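Local coordinates for protein proline dehydrogenase (Bradyrhizobium japonicum USDA 110, PDB 3HAZ) that probably oxidises proline to glutamate in two steps, pairing an FAD-dependent proline dehydrogenase with an NAD-dependent aldehyde dehydrogenase in one chain, at residues Trp306-Tyr316 / Lys337-Trp348. Residues are numbered along the deposited sequence; the frame is centred on the assembly and turned at random.
Sequences WDGFGLAIQAY and KLMVRLVKGAYW. With FAD (flavin-adenine dinucleotide), chain C.
The ring of Y316 lies flat over the backbone of G345, whose CA sits 3.5 Å from the ring centroid, 9° off the normal, in a CH-pi contact. A CB would run into the ring and, at this backbone conformation, also press on the carbonyl O of K344, so glycine fits here. A chi1 of 75° sets the ring between its own backbone N and carbonyl carbon, and its OH then accepts a hydrogen bond from Y347 N (3.1 Å), just ahead of helix 348-357. A leucine in place of Y316 would probably leave Y347 N without this acceptor and G345 without its flat cover. G345 itself donates from N to FAD O4' and accepts at O from FAD O2B.

Q314 and V343 run alongside each other toward the flavin, Q314 CG 3.7 Å from V343 CG2. Q314 NE2 gives FAD O2 a nearly straight bond (2.6 Å, 173°), while branched V343 sets CG1 against FAD N10. R341 lays one guanidinium face against FAD C6; NH1 forms a salt bridge with D280, which probably offsets its charge, and NH2 bonds S237. Small A312 fits next to NH1. On the other sheet face, the side chains of I313 and V340 cross, CD1 3.6 Å from CG1.

Parallel strands 309-314 and 338-343, paired by backbone bonds such as V343 N to I313 O and joined through helix 320-333 as a beta-alpha-beta unit, lie in the proline dehydrogenase barrel between strands 276-279 and 390-395, with helix 369-384 against L342 and K344.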
loop_
_atom_site.group_PDB
_atom_site.type_symbol
_atom_site.label_atom_id
_atom_site.label_comp_id
_atom_site.label_asym_id
_atom_site.label_seq_id
_atom_site.Cartn_x
_atom_site.Cartn_y
_atom_site.Cartn_z
ATOM N N TRP A 306 -57.776 25.777 30.081
ATOM C CA TRP A 306 -56.933 26.467 29.108
ATOM C C TRP A 306 -56.123 25.441 28.335
ATOM O O TRP A 306 -55.497 24.560 28.931
ATOM C CB TRP A 306 -56.027 27.475 29.816
ATOM C CG TRP A 306 -54.890 28.019 28.988
ATOM C CD1 TRP A 306 -54.980 28.660 27.784
ATOM C CD2 TRP A 306 -53.496 27.997 29.327
ATOM N NE1 TRP A 306 -53.727 29.029 27.350
ATOM C CE2 TRP A 306 -52.801 28.636 28.279
ATOM C CE3 TRP A 306 -52.771 27.496 30.410
ATOM C CZ2 TRP A 306 -51.413 28.782 28.284
ATOM C CZ3 TRP A 306 -51.392 27.648 30.417
ATOM C CH2 TRP A 306 -50.729 28.284 29.360
ATOM N N ASP A 307 -56.150 25.547 27.008
ATOM C CA ASP A 307 -55.576 24.521 26.137
ATOM C C ASP A 307 -54.244 24.929 25.484
ATOM O O ASP A 307 -53.771 24.264 24.556
ATOM C CB ASP A 307 -56.579 24.139 25.034
ATOM C CG ASP A 307 -57.902 23.610 25.586
ATOM O OD1 ASP A 307 -57.948 23.181 26.759
ATOM O OD2 ASP A 307 -58.902 23.619 24.832
ATOM N N GLY A 308 -53.634 26.007 25.965
ATOM C CA GLY A 308 -52.449 26.546 25.311
ATOM C C GLY A 308 -51.096 26.138 25.874
ATOM O O GLY A 308 -50.060 26.386 25.250
ATOM N N PHE A 309 -51.091 25.520 27.053
ATOM C CA PHE A 309 -49.835 25.124 27.684
ATOM C C PHE A 309 -49.189 23.976 26.932
ATOM O O PHE A 309 -49.876 23.102 26.408
ATOM C CB PHE A 309 -50.039 24.730 29.147
ATOM C CG PHE A 309 -48.755 24.451 29.884
ATOM C CD1 PHE A 309 -48.081 25.468 30.543
ATOM C CD2 PHE A 309 -48.220 23.172 29.914
ATOM C CE1 PHE A 309 -46.899 25.217 31.217
ATOM C CE2 PHE A 309 -47.033 22.916 30.583
ATOM C CZ PHE A 309 -46.375 23.939 31.238
ATOM N N GLY A 310 -47.860 23.980 26.891
ATOM C CA GLY A 310 -47.133 22.948 26.181
ATOM C C GLY A 310 -45.624 23.036 26.296
ATOM O O GLY A 310 -45.077 23.876 27.026
ATOM N N LEU A 311 -44.951 22.157 25.560
ATOM C CA LEU A 311 -43.502 22.052 25.617
ATOM C C LEU A 311 -42.971 21.489 24.310
ATOM O O LEU A 311 -43.716 20.884 23.528
ATOM C CB LEU A 311 -43.080 21.127 26.753
ATOM C CG LEU A 311 -43.062 19.634 26.400
ATOM C CD1 LEU A 311 -42.302 18.840 27.460
ATOM C CD2 LEU A 311 -44.473 19.090 26.228
ATOM N N ALA A 312 -41.677 21.688 24.088
ATOM C CA ALA A 312 -40.999 21.107 22.934
ATOM C C ALA A 312 -40.363 19.781 23.339
ATOM O O ALA A 312 -39.928 19.617 24.484
ATOM C CB ALA A 312 -39.942 22.062 22.398
ATOM N N ILE A 313 -40.321 18.844 22.394
ATOM C CA ILE A 313 -39.675 17.551 22.574
ATOM C C ILE A 313 -38.734 17.303 21.395
ATOM O O ILE A 313 -39.138 17.416 20.233
ATOM C CB ILE A 313 -40.704 16.412 22.652
ATOM C CG1 ILE A 313 -41.692 16.656 23.800
ATOM C CG2 ILE A 313 -40.007 15.066 22.838
ATOM C CD1 ILE A 313 -42.906 15.739 23.754
ATOM N N GLN A 314 -37.481 16.974 21.701
ATOM C CA GLN A 314 -36.448 16.818 20.679
ATOM C C GLN A 314 -36.322 15.364 20.211
ATOM O O GLN A 314 -35.891 14.484 20.962
ATOM C CB GLN A 314 -35.099 17.298 21.217
ATOM C CG GLN A 314 -35.073 18.751 21.689
ATOM C CD GLN A 314 -34.174 18.941 22.905
ATOM O OE1 GLN A 314 -34.198 18.131 23.834
ATOM N NE2 GLN A 314 -33.380 20.008 22.903
ATOM N N ALA A 315 -36.682 15.127 18.957
ATOM C CA ALA A 315 -36.655 13.787 18.396
ATOM C C ALA A 315 -35.238 13.261 18.172
ATOM O O ALA A 315 -35.052 12.069 17.965
ATOM C CB ALA A 315 -37.457 13.733 17.095
ATOM N N TYR A 316 -34.235 14.136 18.205
ATOM C CA TYR A 316 -32.872 13.642 18.024
ATOM C C TYR A 316 -32.368 12.906 19.263
ATOM O O TYR A 316 -31.310 12.291 19.239
ATOM C CB TYR A 316 -31.901 14.726 17.517
ATOM C CG TYR A 316 -31.419 15.782 18.506
ATOM C CD1 TYR A 316 -31.993 15.930 19.769
ATOM C CD2 TYR A 316 -30.401 16.664 18.141
ATOM C CE1 TYR A 316 -31.538 16.922 20.655
ATOM C CE2 TYR A 316 -29.945 17.653 19.005
ATOM C CZ TYR A 316 -30.518 17.781 20.261
ATOM O OH TYR A 316 -30.056 18.768 21.111
ATOM N N LYS A 337 -55.702 19.620 27.930
ATOM C CA LYS A 337 -55.274 19.579 26.542
ATOM C C LYS A 337 -53.947 20.315 26.462
ATOM O O LYS A 337 -53.784 21.375 27.074
ATOM C CB LYS A 337 -56.291 20.284 25.646
ATOM C CG LYS A 337 -57.569 19.509 25.387
ATOM C CD LYS A 337 -58.329 20.141 24.227
ATOM C CE LYS A 337 -59.379 19.198 23.672
ATOM N NZ LYS A 337 -59.908 19.679 22.367
ATOM N N LEU A 338 -53.001 19.754 25.718
ATOM C CA LEU A 338 -51.689 20.364 25.571
ATOM C C LEU A 338 -51.342 20.560 24.107
ATOM O O LEU A 338 -51.761 19.787 23.246
ATOM C CB LEU A 338 -50.609 19.498 26.233
ATOM C CG LEU A 338 -50.793 19.146 27.711
ATOM C CD1 LEU A 338 -49.718 18.162 28.165
ATOM C CD2 LEU A 338 -50.785 20.400 28.571
ATOM N N MET A 339 -50.582 21.609 23.834
ATOM C CA MET A 339 -49.998 21.809 22.520
ATOM C C MET A 339 -48.520 21.442 22.625
ATOM O O MET A 339 -47.783 21.994 23.447
ATOM C CB MET A 339 -50.220 23.252 22.054
ATOM C CG MET A 339 -51.710 23.610 21.898
ATOM S SD MET A 339 -52.079 25.367 21.658
ATOM C CE MET A 339 -51.695 25.570 19.910
ATOM N N VAL A 340 -48.106 20.476 21.814
ATOM C CA VAL A 340 -46.792 19.870 21.956
ATOM C C VAL A 340 -45.973 20.029 20.684
ATOM O O VAL A 340 -46.362 19.550 19.622
ATOM C CB VAL A 340 -46.926 18.381 22.286
ATOM C CG1 VAL A 340 -45.557 17.751 22.453
ATOM C CG2 VAL A 340 -47.775 18.204 23.539
ATOM N N ARG A 341 -44.841 20.714 20.799
ATOM C CA ARG A 341 -43.973 20.962 19.658
ATOM C C ARG A 341 -42.931 19.870 19.486
ATOM O O ARG A 341 -42.149 19.594 20.398
ATOM C CB ARG A 341 -43.254 22.305 19.803
ATOM C CG ARG A 341 -42.387 22.635 18.593
ATOM C CD ARG A 341 -41.334 23.676 18.928
ATOM N NE ARG A 341 -41.932 24.944 19.320
ATOM C CZ ARG A 341 -41.410 25.745 20.240
ATOM N NH1 ARG A 341 -40.288 25.399 20.862
ATOM N NH2 ARG A 341 -42.012 26.878 20.542
ATOM N N LEU A 342 -42.918 19.253 18.311
ATOM C CA LEU A 342 -41.900 18.263 17.991
ATOM C C LEU A 342 -40.829 18.906 17.120
ATOM O O LEU A 342 -41.129 19.483 16.075
ATOM C CB LEU A 342 -42.510 17.060 17.273
ATOM C CG LEU A 342 -41.575 15.872 17.061
ATOM C CD1 LEU A 342 -41.245 15.195 18.404
ATOM C CD2 LEU A 342 -42.185 14.877 16.071
ATOM N N VAL A 343 -39.580 18.811 17.564
ATOM C CA VAL A 343 -38.452 19.353 16.825
ATOM C C VAL A 343 -37.410 18.251 16.725
ATOM O O VAL A 343 -37.491 17.241 17.429
ATOM C CB VAL A 343 -37.795 20.527 17.577
ATOM C CG1 VAL A 343 -38.833 21.584 17.964
ATOM C CG2 VAL A 343 -37.060 20.005 18.819
ATOM N N LYS A 344 -36.420 18.443 15.869
ATOM C CA LYS A 344 -35.307 17.511 15.840
ATOM C C LYS A 344 -34.344 17.813 16.993
ATOM O O LYS A 344 -34.197 16.992 17.902
ATOM C CB LYS A 344 -34.650 17.497 14.458
ATOM C CG LYS A 344 -35.583 16.858 13.420
ATOM C CD LYS A 344 -35.102 16.966 11.973
ATOM C CE LYS A 344 -36.206 16.460 11.036
ATOM N NZ LYS A 344 -35.835 16.520 9.599
ATOM N N GLY A 345 -33.738 18.998 17.002
ATOM C CA GLY A 345 -32.894 19.375 18.129
ATOM C C GLY A 345 -31.773 20.339 17.790
ATOM O O GLY A 345 -31.092 20.179 16.780
ATOM N N ALA A 346 -31.566 21.334 18.648
ATOM C CA ALA A 346 -30.652 22.435 18.333
ATOM C C ALA A 346 -29.250 22.352 18.944
ATOM O O ALA A 346 -28.437 23.249 18.726
ATOM C CB ALA A 346 -31.290 23.766 18.709
ATOM N N TYR A 347 -28.965 21.299 19.706
ATOM C CA TYR A 347 -27.727 21.249 20.490
ATOM C C TYR A 347 -26.867 20.019 20.194
ATOM O O TYR A 347 -26.098 19.582 21.054
ATOM C CB TYR A 347 -28.045 21.272 21.999
ATOM C CG TYR A 347 -28.944 22.413 22.447
ATOM C CD1 TYR A 347 -30.329 22.326 22.323
ATOM C CD2 TYR A 347 -28.406 23.572 23.008
ATOM C CE1 TYR A 347 -31.157 23.366 22.737
ATOM C CE2 TYR A 347 -29.223 24.615 23.426
ATOM C CZ TYR A 347 -30.594 24.504 23.288
ATOM O OH TYR A 347 -31.400 25.537 23.690
ATOM N N TRP A 348 -26.979 19.467 18.989
ATOM C CA TRP A 348 -26.333 18.183 18.688
ATOM C C TRP A 348 -24.833 18.185 18.972
ATOM O O TRP A 348 -24.332 17.329 19.701
ATOM C CB TRP A 348 -26.610 17.745 17.246
ATOM C CG TRP A 348 -26.095 16.361 16.917
ATOM C CD1 TRP A 348 -26.744 15.176 17.108
ATOM C CD2 TRP A 348 -24.832 16.034 16.322
ATOM N NE1 TRP A 348 -25.958 14.129 16.686
ATOM C CE2 TRP A 348 -24.778 14.630 16.197
ATOM C CE3 TRP A 348 -23.734 16.793 15.894
ATOM C CZ2 TRP A 348 -23.673 13.965 15.656
ATOM C CZ3 TRP A 348 -22.641 16.136 15.353
ATOM C CH2 TRP A 348 -22.619 14.734 15.238
HETATM P PA FAD C . -32.961 19.211 8.950
HETATM O O1A FAD C . -31.790 19.758 7.950
HETATM O O2A FAD C . -33.821 18.213 8.317
HETATM O O5B FAD C . -32.256 18.526 10.246
HETATM C C5B FAD C . -31.293 19.267 10.938
HETATM C C4B FAD C . -30.977 18.584 12.275
HETATM O O4B FAD C . -30.858 17.060 12.336
HETATM C C3B FAD C . -30.374 19.157 13.408
HETATM O O3B FAD C . -30.807 20.437 13.836
HETATM C C2B FAD C . -30.247 18.007 14.376
HETATM O O2B FAD C . -31.192 17.944 15.428
HETATM C C1B FAD C . -30.150 16.790 13.527
HETATM N N9A FAD C . -28.827 16.329 13.145
HETATM C C8A FAD C . -27.884 16.972 12.351
HETATM N N7A FAD C . -26.808 16.135 12.224
HETATM C C5A FAD C . -27.097 14.955 12.948
HETATM C C6A FAD C . -26.316 13.691 13.182
HETATM N N6A FAD C . -24.986 13.523 12.608
HETATM N N1A FAD C . -26.828 12.718 13.904
HETATM C C2A FAD C . -28.115 12.848 14.461
HETATM N N3A FAD C . -28.864 14.063 14.239
HETATM C C4A FAD C . -28.329 15.076 13.484
HETATM N N1 FAD C . -34.658 22.592 19.079
HETATM C C2 FAD C . -34.424 22.324 20.406
HETATM O O2 FAD C . -33.365 21.518 20.760
HETATM N N3 FAD C . -35.254 22.923 21.413
HETATM C C4 FAD C . -36.277 23.756 21.056
HETATM O O4 FAD C . -37.128 24.286 22.035
HETATM C C4X FAD C . -36.528 24.033 19.668
HETATM N N5 FAD C . -37.649 24.935 19.262
HETATM C C5X FAD C . -37.876 25.202 17.889
HETATM C C6 FAD C . -38.974 26.096 17.493
HETATM C C7 FAD C . -39.201 26.356 16.122
HETATM C C7M FAD C . -40.325 27.300 15.726
HETATM C C8 FAD C . -38.344 25.730 15.088
HETATM C C8M FAD C . -38.565 25.999 13.591
HETATM C C9 FAD C . -37.296 24.876 15.472
HETATM C C9A FAD C . -37.046 24.606 16.899
HETATM N N10 FAD C . -35.954 23.718 17.307
HETATM C C10 FAD C . -35.729 23.453 18.709
HETATM C "C1'" FAD C . -35.160 22.925 16.314
HETATM C "C2'" FAD C . -33.847 23.577 15.810
HETATM O "O2'" FAD C . -33.838 24.966 16.123
HETATM C "C3'" FAD C . -33.696 23.300 14.305
HETATM O "O3'" FAD C . -34.545 24.168 13.563
HETATM C "C4'" FAD C . -34.028 21.813 13.920
HETATM O "O4'" FAD C . -33.463 20.814 14.697
HETATM C "C5'" FAD C . -33.829 21.547 12.404
HETATM O "O5'" FAD C . -34.606 20.460 11.928
HETATM P P FAD C . -35.115 20.513 10.350
HETATM O O1P FAD C . -36.116 19.214 10.046
HETATM O O2P FAD C . -35.778 21.796 10.090
HETATM O O3P FAD C . -33.767 20.538 9.428
HETATM O O HOH W 1 -52.970 23.748 28.493
HETATM O O HOH W 2 -56.860 22.122 29.128
#